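Local structure of 3-isopropylmalate dehydratase small subunit (Campylobacter jejuni, 3Q3W) at residues A[73-84]-A[98-109]; A[133-143]-A[156-164]. The protein forms the small subunit of isopropylmalate isomerase, which interconverts 2-isopropylmalate and 3-isopropylmalate through 2-isopropylmaleate. All blocks are in the same frame, centred on the assembly; numbering follows the deposited sequence.

Contact 1: A[73-84]-A[98-109]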
loop_
_atom_site.group_PDB
_atom_site.type_symbol
_atom_site.label_atom_id
_atom_site.label_comp_id
_atom_site.label_asym_id
_atom_site.label_seq_id
_atom_site.Cartn_x
_atom_site.Cartn_y
_atom_site.Cartn_z
ATOM N N SER A 73 -9.468 3.627 -3.010
ATOM C CA SER A 73 -8.007 3.613 -3.247
ATOM C C SER A 73 -7.515 2.180 -3.293
ATOM O O SER A 73 -7.923 1.362 -2.445
ATOM C CB SER A 73 -7.271 4.407 -2.152
ATOM O OG SER A 73 -7.399 5.803 -2.355
ATOM N N SER A 74 -6.664 1.849 -4.270
ATOM C CA SER A 74 -6.013 0.543 -4.327
ATOM C C SER A 74 -4.499 0.627 -4.477
ATOM O O SER A 74 -3.785 -0.415 -4.505
ATOM C CB SER A 74 -6.633 -0.341 -5.435
ATOM O OG SER A 74 -6.454 0.219 -6.729
ATOM N N ILE A 75 -3.998 1.857 -4.546
ATOM C CA ILE A 75 -2.561 2.170 -4.522
ATOM C C ILE A 75 -2.239 3.275 -3.524
ATOM O O ILE A 75 -2.978 4.283 -3.441
ATOM C CB ILE A 75 -2.103 2.668 -5.924
ATOM C CG1 ILE A 75 -2.285 1.564 -6.939
ATOM C CG2 ILE A 75 -0.654 3.096 -5.907
ATOM C CD1 ILE A 75 -2.267 2.028 -8.426
ATOM N N LEU A 76 -1.139 3.114 -2.790
ATOM C CA LEU A 76 -0.673 4.118 -1.834
ATOM C C LEU A 76 0.657 4.653 -2.288
ATOM O O LEU A 76 1.457 3.914 -2.863
ATOM C CB LEU A 76 -0.548 3.551 -0.422
ATOM C CG LEU A 76 -1.819 3.018 0.274
ATOM C CD1 LEU A 76 -1.481 2.509 1.698
ATOM C CD2 LEU A 76 -2.947 4.033 0.316
ATOM N N VAL A 77 0.886 5.945 -2.066
ATOM C CA VAL A 77 2.172 6.541 -2.307
ATOM C C VAL A 77 2.618 7.176 -1.001
ATOM O O VAL A 77 1.966 8.102 -0.489
ATOM C CB VAL A 77 2.075 7.583 -3.407
ATOM C CG1 VAL A 77 3.496 8.081 -3.788
ATOM C CG2 VAL A 77 1.395 6.988 -4.583
ATOM N N SER A 78 3.706 6.670 -0.441
ATOM C CA SER A 78 4.225 7.143 0.839
ATOM C C SER A 78 5.712 7.467 0.798
ATOM O O SER A 78 6.350 7.407 -0.237
ATOM C CB SER A 78 3.974 6.104 1.908
ATOM O OG SER A 78 3.894 6.705 3.190
ATOM N N PHE A 79 6.254 7.848 1.941
ATOM C CA PHE A 79 7.631 8.243 1.996
ATOM C C PHE A 79 8.416 7.071 2.556
ATOM O O PHE A 79 7.916 5.935 2.564
ATOM C CB PHE A 79 7.787 9.509 2.830
ATOM C CG PHE A 79 7.139 10.750 2.231
ATOM C CD1 PHE A 79 6.936 10.884 0.870
ATOM C CD2 PHE A 79 6.820 11.826 3.065
ATOM C CE1 PHE A 79 6.399 12.040 0.367
ATOM C CE2 PHE A 79 6.293 12.994 2.566
ATOM C CZ PHE A 79 6.078 13.098 1.218
ATOM N N GLU A 80 9.653 7.326 2.981
ATOM C CA GLU A 80 10.612 6.263 3.234
ATOM C C GLU A 80 10.298 5.413 4.434
ATOM O O GLU A 80 9.612 5.838 5.347
ATOM C CB GLU A 80 12.045 6.807 3.381
ATOM C CG GLU A 80 12.223 8.016 4.337
ATOM C CD GLU A 80 12.232 9.373 3.598
ATOM O OE1 GLU A 80 11.260 9.672 2.859
ATOM O OE2 GLU A 80 13.212 10.126 3.758
ATOM N N ASN A 81 10.878 4.209 4.411
ATOM C CA ASN A 81 10.815 3.252 5.498
ATOM C C ASN A 81 9.377 2.904 5.841
ATOM O O ASN A 81 8.996 2.801 7.009
ATOM C CB ASN A 81 11.626 3.730 6.723
ATOM C CG ASN A 81 11.867 2.628 7.745
ATOM O OD1 ASN A 81 11.992 1.450 7.395
ATOM N ND2 ASN A 81 11.902 2.999 9.018
ATOM N N PHE A 82 8.589 2.686 4.807
ATOM C CA PHE A 82 7.226 2.282 5.001
ATOM C C PHE A 82 7.185 0.876 5.578
ATOM O O PHE A 82 7.831 -0.027 5.070
ATOM C CB PHE A 82 6.459 2.286 3.699
ATOM C CG PHE A 82 4.972 2.048 3.870
ATOM C CD1 PHE A 82 4.087 3.101 3.942
ATOM C CD2 PHE A 82 4.465 0.753 3.950
ATOM C CE1 PHE A 82 2.725 2.874 4.084
ATOM C CE2 PHE A 82 3.118 0.527 4.094
ATOM C CZ PHE A 82 2.240 1.572 4.185
ATOM N N GLY A 83 6.407 0.696 6.630
ATOM C CA GLY A 83 6.277 -0.650 7.210
ATOM C C GLY A 83 7.269 -0.934 8.298
ATOM O O GLY A 83 7.384 -2.065 8.726
ATOM N N SER A 84 7.980 0.099 8.736
ATOM C CA SER A 84 8.898 0.013 9.879
ATOM C C SER A 84 8.325 -0.772 11.060
ATOM O O SER A 84 7.196 -0.537 11.499
ATOM C CB SER A 84 9.334 1.409 10.337
ATOM O OG SER A 84 10.220 1.325 11.436
ATOM N N TYR A 98 -8.223 -4.059 2.911
ATOM C CA TYR A 98 -8.828 -2.743 2.616
ATOM C C TYR A 98 -9.017 -2.588 1.135
ATOM O O TYR A 98 -9.869 -1.862 0.645
ATOM C CB TYR A 98 -7.919 -1.619 3.112
ATOM C CG TYR A 98 -8.477 -0.247 2.909
ATOM C CD1 TYR A 98 -9.453 0.266 3.765
ATOM C CD2 TYR A 98 -8.025 0.553 1.859
ATOM C CE1 TYR A 98 -9.951 1.558 3.588
ATOM C CE2 TYR A 98 -8.495 1.826 1.696
ATOM C CZ TYR A 98 -9.460 2.339 2.529
ATOM O OH TYR A 98 -9.947 3.651 2.342
ATOM N N GLY A 99 -8.170 -3.278 0.405
ATOM C CA GLY A 99 -8.156 -3.153 -1.051
ATOM C C GLY A 99 -6.874 -2.614 -1.658
ATOM O O GLY A 99 -6.811 -2.411 -2.879
ATOM N N ILE A 100 -5.827 -2.441 -0.864
ATOM C CA ILE A 100 -4.569 -1.953 -1.420
ATOM C C ILE A 100 -3.802 -3.063 -2.133
ATOM O O ILE A 100 -3.503 -4.116 -1.559
ATOM C CB ILE A 100 -3.656 -1.337 -0.341
ATOM C CG1 ILE A 100 -4.378 -0.223 0.397
ATOM C CG2 ILE A 100 -2.297 -0.858 -0.965
ATOM C CD1 ILE A 100 -4.977 0.846 -0.506
ATOM N N ARG A 101 -3.491 -2.837 -3.408
ATOM C CA ARG A 101 -2.803 -3.831 -4.226
ATOM C C ARG A 101 -1.294 -3.525 -4.383
ATOM O O ARG A 101 -0.479 -4.425 -4.648
ATOM C CB ARG A 101 -3.488 -3.873 -5.578
ATOM C CG ARG A 101 -4.909 -4.392 -5.525
ATOM C CD ARG A 101 -4.953 -5.900 -5.372
ATOM N NE ARG A 101 -4.874 -6.587 -6.665
ATOM C CZ ARG A 101 -4.011 -7.542 -7.009
ATOM N NH1 ARG A 101 -4.088 -8.042 -8.226
ATOM N NH2 ARG A 101 -3.078 -8.009 -6.181
ATOM N N ALA A 102 -0.915 -2.249 -4.243
ATOM C CA ALA A 102 0.483 -1.812 -4.421
ATOM C C ALA A 102 0.780 -0.582 -3.582
ATOM O O ALA A 102 -0.113 0.261 -3.356
ATOM C CB ALA A 102 0.782 -1.534 -5.881
ATOM N N ILE A 103 2.018 -0.479 -3.116
ATOM C CA ILE A 103 2.509 0.713 -2.452
ATOM C C ILE A 103 3.764 1.207 -3.175
ATOM O O ILE A 103 4.649 0.418 -3.467
ATOM C CB ILE A 103 2.840 0.439 -1.001
ATOM C CG1 ILE A 103 1.595 -0.098 -0.264
ATOM C CG2 ILE A 103 3.392 1.691 -0.343
ATOM C CD1 ILE A 103 1.964 -0.849 0.982
ATOM N N ILE A 104 3.816 2.502 -3.473
ATOM C CA ILE A 104 4.961 3.153 -4.058
ATOM C C ILE A 104 5.611 3.966 -2.945
ATOM O O ILE A 104 4.938 4.772 -2.283
ATOM C CB ILE A 104 4.503 4.059 -5.233
ATOM C CG1 ILE A 104 3.875 3.194 -6.328
ATOM C CG2 ILE A 104 5.674 4.884 -5.810
ATOM C CD1 ILE A 104 3.141 3.940 -7.356
ATOM N N ALA A 105 6.892 3.746 -2.685
ATOM C CA ALA A 105 7.626 4.515 -1.679
ATOM C C ALA A 105 9.092 4.498 -2.084
ATOM O O ALA A 105 9.453 3.727 -2.954
ATOM C CB ALA A 105 7.474 3.897 -0.292
ATOM N N PRO A 106 9.938 5.325 -1.452
ATOM C CA PRO A 106 11.367 5.281 -1.761
ATOM C C PRO A 106 12.074 4.041 -1.170
ATOM O O PRO A 106 13.068 3.579 -1.715
ATOM C CB PRO A 106 11.915 6.563 -1.106
ATOM C CG PRO A 106 10.721 7.327 -0.601
ATOM C CD PRO A 106 9.641 6.327 -0.419
ATOM N N SER A 107 11.542 3.525 -0.057
ATOM C CA SER A 107 12.056 2.350 0.597
ATOM C C SER A 107 10.971 1.712 1.501
ATOM O O SER A 107 9.959 2.327 1.805
ATOM C CB SER A 107 13.276 2.696 1.410
ATOM O OG SER A 107 12.965 3.681 2.362
ATOM N N PHE A 108 11.220 0.458 1.888
ATOM C CA PHE A 108 10.324 -0.322 2.735
ATOM C C PHE A 108 11.176 -1.023 3.757
ATOM O O PHE A 108 12.280 -1.483 3.444
ATOM C CB PHE A 108 9.601 -1.397 1.928
ATOM C CG PHE A 108 8.646 -0.867 0.945
ATOM C CD1 PHE A 108 7.313 -0.666 1.306
ATOM C CD2 PHE A 108 9.048 -0.562 -0.348
ATOM C CE1 PHE A 108 6.423 -0.172 0.413
ATOM C CE2 PHE A 108 8.156 -0.050 -1.238
ATOM C CZ PHE A 108 6.837 0.141 -0.868
ATOM N N ALA A 109 10.653 -1.120 4.972
ATOM C CA ALA A 109 11.270 -1.903 5.993
ATOM C C ALA A 109 11.380 -3.333 5.465
ATOM O O ALA A 109 10.429 -3.877 4.928
ATOM C CB ALA A 109 10.471 -1.860 7.269
HETATM O O HOH W 1 -10.119 4.667 -0.171
HETATM O O HOH W 2 -10.133 0.362 -1.360
#
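The carbonyl oxygen of S74 accepts two backbone N-H groups. R101 N binds S74 O at 2.7 Å, tilted from the carbonyl plane, and A102 N adds a weak bond. From there the strands run parallel, 17° apart. L76 N donates to A102 O, I104 N to L76 O at 2.8 Å, and S78 N to I104 O. The last two bonds run nearly along the C=O axis.

L76 and I103 share one face of the sheet. There I100 crosses L76 at about a right angle, with I100 CD1 3.9 Å from L76 CD2. The F82 ring also crosses I103 at about a right angle, and F82 CE2 lies 3.6 Å from I103 CD1. S78 OG lies in plane at the F82 ring edge but is hydrogen-bonded to L17 O. I75, V77, A102 and I104 form the other face, where I75 CG2 meets I104 CD1.

Beyond the strands the loops stay joined. S107 OG accepts N81 N at 3.0 Å, and F82 O accepts A109 N from above its carbonyl plane. A109 is the N-cap of helix 110-118.

Helix 90-98 ends at G99 in a Schellman motif and completes a beta-alpha-beta unit with strands 73-78 and 102-105. This unit belongs to the aconitase C-terminal domain fold.

Contact 2: A[133-143]-A[156-164]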
loop_
_atom_site.group_PDB
_atom_site.type_symbol
_atom_site.label_atom_id
_atom_site.label_comp_id
_atom_site.label_asym_id
_atom_site.label_seq_id
_atom_site.Cartn_x
_atom_site.Cartn_y
_atom_site.Cartn_z
ATOM N N GLU A 133 7.599 13.773 -6.840
ATOM C CA GLU A 133 6.931 14.183 -8.062
ATOM C C GLU A 133 5.551 13.562 -8.183
ATOM O O GLU A 133 4.613 14.243 -8.541
ATOM C CB GLU A 133 7.814 13.785 -9.250
ATOM C CG GLU A 133 7.227 13.880 -10.644
ATOM C CD GLU A 133 8.286 13.659 -11.740
ATOM O OE1 GLU A 133 9.346 13.081 -11.459
ATOM O OE2 GLU A 133 8.070 14.061 -12.899
ATOM N N ILE A 134 5.457 12.257 -7.971
ATOM C CA ILE A 134 4.142 11.537 -7.963
ATOM C C ILE A 134 3.123 12.168 -7.030
ATOM O O ILE A 134 2.052 12.488 -7.462
ATOM C CB ILE A 134 4.325 10.049 -7.628
ATOM C CG1 ILE A 134 4.856 9.328 -8.862
ATOM C CG2 ILE A 134 3.047 9.398 -7.214
ATOM C CD1 ILE A 134 5.524 8.041 -8.541
ATOM N N VAL A 135 3.506 12.353 -5.772
ATOM C CA VAL A 135 2.683 12.910 -4.755
ATOM C C VAL A 135 2.181 14.269 -5.171
ATOM O O VAL A 135 0.963 14.490 -5.149
ATOM C CB VAL A 135 3.424 13.040 -3.438
ATOM C CG1 VAL A 135 2.592 13.940 -2.457
ATOM C CG2 VAL A 135 3.677 11.651 -2.839
ATOM N N ASP A 136 3.088 15.142 -5.649
ATOM C CA ASP A 136 2.699 16.496 -6.007
ATOM C C ASP A 136 1.630 16.471 -7.082
ATOM O O ASP A 136 0.595 17.121 -6.987
ATOM C CB ASP A 136 3.857 17.320 -6.532
ATOM C CG ASP A 136 3.410 18.705 -6.919
ATOM O OD1 ASP A 136 3.349 19.011 -8.127
ATOM O OD2 ASP A 136 3.050 19.441 -5.999
ATOM N N GLU A 137 1.868 15.698 -8.114
ATOM C CA GLU A 137 0.915 15.646 -9.195
ATOM C C GLU A 137 -0.417 14.990 -8.747
ATOM O O GLU A 137 -1.486 15.411 -9.171
ATOM C CB GLU A 137 1.553 14.863 -10.330
ATOM C CG GLU A 137 0.653 14.510 -11.496
ATOM C CD GLU A 137 0.299 15.672 -12.355
ATOM O OE1 GLU A 137 1.121 16.613 -12.450
ATOM O OE2 GLU A 137 -0.803 15.633 -12.958
ATOM N N LEU A 138 -0.327 13.941 -7.928
ATOM C CA LEU A 138 -1.511 13.173 -7.536
ATOM C C LEU A 138 -2.476 14.036 -6.741
ATOM O O LEU A 138 -3.707 13.970 -6.899
ATOM C CB LEU A 138 -1.081 11.945 -6.714
ATOM C CG LEU A 138 -2.123 10.859 -6.422
ATOM C CD1 LEU A 138 -2.892 10.402 -7.665
ATOM C CD2 LEU A 138 -1.353 9.713 -5.787
ATOM N N LYS A 139 -1.908 14.846 -5.872
ATOM C CA LYS A 139 -2.696 15.734 -5.071
ATOM C C LYS A 139 -3.374 16.771 -5.907
ATOM O O LYS A 139 -4.568 17.065 -5.705
ATOM C CB LYS A 139 -1.808 16.442 -4.111
ATOM C CG LYS A 139 -1.272 15.546 -3.057
ATOM C CD LYS A 139 -0.648 16.391 -1.989
ATOM C CE LYS A 139 0.557 17.158 -2.447
ATOM N NZ LYS A 139 1.077 17.854 -1.249
ATOM N N LYS A 140 -2.600 17.348 -6.829
ATOM C CA LYS A 140 -3.120 18.349 -7.734
ATOM C C LYS A 140 -4.162 17.807 -8.695
ATOM O O LYS A 140 -5.051 18.553 -9.103
ATOM C CB LYS A 140 -2.013 18.990 -8.553
ATOM C CG LYS A 140 -1.097 19.874 -7.756
ATOM C CD LYS A 140 -0.048 20.439 -8.662
ATOM C CE LYS A 140 0.855 21.403 -7.910
ATOM N NZ LYS A 140 2.061 21.774 -8.690
ATOM N N SER A 141 -4.075 16.522 -9.047
ATOM C CA SER A 141 -4.884 16.020 -10.170
ATOM C C SER A 141 -6.309 15.616 -9.760
ATOM O O SER A 141 -6.540 15.034 -8.676
ATOM C CB SER A 141 -4.180 14.824 -10.850
ATOM O OG SER A 141 -4.876 14.432 -12.026
ATOM N N GLN A 142 -7.248 15.857 -10.658
ATOM C CA GLN A 142 -8.600 15.345 -10.474
ATOM C C GLN A 142 -8.632 13.840 -10.678
ATOM O O GLN A 142 -9.348 13.128 -9.985
ATOM C CB GLN A 142 -9.539 15.962 -11.482
ATOM C CG GLN A 142 -11.014 15.801 -11.109
ATOM C CD GLN A 142 -11.785 17.114 -11.268
ATOM O OE1 GLN A 142 -11.359 17.989 -12.005
ATOM N NE2 GLN A 142 -12.900 17.262 -10.539
ATOM N N ASP A 143 -7.851 13.357 -11.632
ATOM C CA ASP A 143 -7.823 11.935 -11.908
ATOM C C ASP A 143 -6.704 11.291 -11.103
ATOM O O ASP A 143 -5.515 11.586 -11.274
ATOM C CB ASP A 143 -7.688 11.681 -13.388
ATOM C CG ASP A 143 -7.584 10.226 -13.719
ATOM O OD1 ASP A 143 -7.284 9.377 -12.857
ATOM O OD2 ASP A 143 -7.773 9.928 -14.894
ATOM N N PHE A 156 2.782 3.946 -14.618
ATOM C CA PHE A 156 2.330 4.901 -15.617
ATOM C C PHE A 156 1.415 5.859 -14.896
ATOM O O PHE A 156 0.380 5.435 -14.375
ATOM C CB PHE A 156 1.559 4.193 -16.744
ATOM C CG PHE A 156 2.337 3.096 -17.434
ATOM C CD1 PHE A 156 3.053 3.356 -18.607
ATOM C CD2 PHE A 156 2.361 1.798 -16.915
ATOM C CE1 PHE A 156 3.771 2.356 -19.263
ATOM C CE2 PHE A 156 3.088 0.775 -17.565
ATOM C CZ PHE A 156 3.809 1.063 -18.754
ATOM N N PHE A 157 1.807 7.128 -14.812
ATOM C CA PHE A 157 0.949 8.174 -14.244
ATOM C C PHE A 157 0.919 9.374 -15.186
ATOM O O PHE A 157 1.938 10.077 -15.355
ATOM C CB PHE A 157 1.460 8.613 -12.882
ATOM C CG PHE A 157 0.529 9.561 -12.149
ATOM C CD1 PHE A 157 -0.866 9.449 -12.259
ATOM C CD2 PHE A 157 1.052 10.540 -11.321
ATOM C CE1 PHE A 157 -1.692 10.299 -11.604
ATOM C CE2 PHE A 157 0.224 11.386 -10.636
ATOM C CZ PHE A 157 -1.168 11.272 -10.784
ATOM N N LYS A 158 -0.239 9.593 -15.796
ATOM C CA LYS A 158 -0.405 10.633 -16.802
ATOM C C LYS A 158 0.462 10.160 -17.957
ATOM O O LYS A 158 0.325 8.999 -18.360
ATOM C CB LYS A 158 0.009 12.014 -16.261
ATOM C CG LYS A 158 -0.764 12.465 -15.038
ATOM C CD LYS A 158 -2.232 12.461 -15.358
ATOM C CE LYS A 158 -3.049 13.301 -14.411
ATOM N NZ LYS A 158 -4.237 12.478 -14.098
ATOM N N ASP A 159 1.358 11.021 -18.451
ATOM C CA ASP A 159 2.312 10.659 -19.496
ATOM C C ASP A 159 3.725 10.275 -18.999
ATOM O O ASP A 159 4.616 9.997 -19.827
ATOM C CB ASP A 159 2.432 11.821 -20.488
ATOM C CG ASP A 159 1.271 11.872 -21.478
ATOM O OD1 ASP A 159 1.498 12.329 -22.630
ATOM O OD2 ASP A 159 0.144 11.468 -21.102
ATOM N N LYS A 160 3.923 10.244 -17.678
ATOM C CA LYS A 160 5.212 9.892 -17.074
ATOM C C LYS A 160 5.349 8.420 -16.724
ATOM O O LYS A 160 4.402 7.803 -16.285
ATOM C CB LYS A 160 5.437 10.674 -15.799
ATOM C CG LYS A 160 5.281 12.140 -15.958
ATOM C CD LYS A 160 5.475 12.830 -14.627
ATOM C CE LYS A 160 5.515 14.340 -14.828
ATOM N NZ LYS A 160 5.143 15.001 -13.554
ATOM N N ILE A 161 6.552 7.873 -16.909
ATOM C CA ILE A 161 6.815 6.441 -16.731
ATOM C C ILE A 161 7.977 6.283 -15.787
ATOM O O ILE A 161 8.995 6.928 -15.947
ATOM C CB ILE A 161 7.158 5.733 -18.059
ATOM C CG1 ILE A 161 6.078 5.980 -19.117
ATOM C CG2 ILE A 161 7.295 4.257 -17.836
ATOM C CD1 ILE A 161 6.412 5.393 -20.503
ATOM N N PHE A 162 7.821 5.421 -14.796
ATOM C CA PHE A 162 8.871 5.142 -13.858
ATOM C C PHE A 162 9.139 3.663 -13.957
ATOM O O PHE A 162 8.206 2.879 -14.212
ATOM C CB PHE A 162 8.399 5.519 -12.465
ATOM C CG PHE A 162 7.872 6.917 -12.373
ATOM C CD1 PHE A 162 8.690 7.948 -11.916
ATOM C CD2 PHE A 162 6.570 7.222 -12.787
ATOM C CE1 PHE A 162 8.204 9.257 -11.828
ATOM C CE2 PHE A 162 6.073 8.518 -12.717
ATOM C CZ PHE A 162 6.889 9.544 -12.236
ATOM N N SER A 163 10.398 3.262 -13.781
ATOM C CA SER A 163 10.764 1.836 -13.754
ATOM C C SER A 163 11.117 1.418 -12.342
ATOM O O SER A 163 11.576 2.234 -11.559
ATOM C CB SER A 163 11.949 1.571 -14.691
ATOM O OG SER A 163 13.129 2.235 -14.258
ATOM N N PHE A 164 10.919 0.133 -12.028
ATOM C CA PHE A 164 11.292 -0.430 -10.724
ATOM C C PHE A 164 11.856 -1.870 -10.794
ATOM O O PHE A 164 11.659 -2.603 -11.748
ATOM C CB PHE A 164 10.093 -0.365 -9.752
ATOM C CG PHE A 164 8.924 -1.270 -10.120
ATOM C CD1 PHE A 164 8.778 -2.516 -9.527
ATOM C CD2 PHE A 164 7.963 -0.861 -11.034
ATOM C CE1 PHE A 164 7.731 -3.351 -9.878
ATOM C CE2 PHE A 164 6.894 -1.693 -11.376
ATOM C CZ PHE A 164 6.774 -2.925 -10.784
HETATM O O HOH W 3 -6.174 12.354 -16.638
#
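Helix 133-140 runs at 143° to strand 160-163, with 11.8 Å between their axes, so side chains bridge the gap. F157 and F162 point from the hairpin toward the helix. With chi1 at -172°, the F157 ring swings away from its own backbone N and reaches E137 and L138. E137 CG approaches F157 CE2 obliquely at 3.3 Å. L138 crosses the ring at about a right angle, with L138 CD1 3.7 Å from F157 CZ. K158 CG lies over one face of the same ring, near its centre, and D143 O is at the edge near the plane.

The F162 ring packs differently. I134 CD1 stands over its face in a CH-pi contact, 4.2 Å from the F162 ring centroid and 10° off the normal. E133 OE1 lies at the edge of this ring, and the carboxylate and ring planes are nearly perpendicular.

Two lysines reach the helix along its more exposed side. K158 bends at chi2 and chi4 and ends at the helix C-terminus. There K158 NZ donates to S141 OG at 2.9 Å and, weakly, to D143 O at 3.2 Å. A water also joins K158 NZ to D143 OD2, weakly on the aspartate side. D143 OD1 accepts N145 N. The extended K160 chain meets E133 from the opposite direction, and K160 NZ forms a salt bridge with E133 OE2 at 3.1 Å, its hydrogen bond weak.

A type II' turn from F157 to K160 links strands 154-157 and 160-163. Helix 128-140 lies against this hairpin, while its V135 and L138 pack on strands 9-17 and 73-78. F157 also touches I146 of strand 145-149, and F162 reaches L126.

The centre of contact 1 is about 4 Å from the centre of the chain, that of contact 2 about 16 Å. Both reach the same mixed sheet. Contact 1 joins two neighbouring parallel strands, mainly by backbone hydrogen bonds with apolar packing on each face. Contact 2 sets a helix against the hairpin at one edge of the sheet. It relies on side chains: buried aromatic rings inside, and lysines with polar or acidic partners outside. The two meet through helix 128-140. V77 CG1 packs on V135 CG2 and I134 CG2, both at 3.7 Å, and I104 CG2 approaches I134 CD1. I134 therefore touches both the central strands and the edge hairpin.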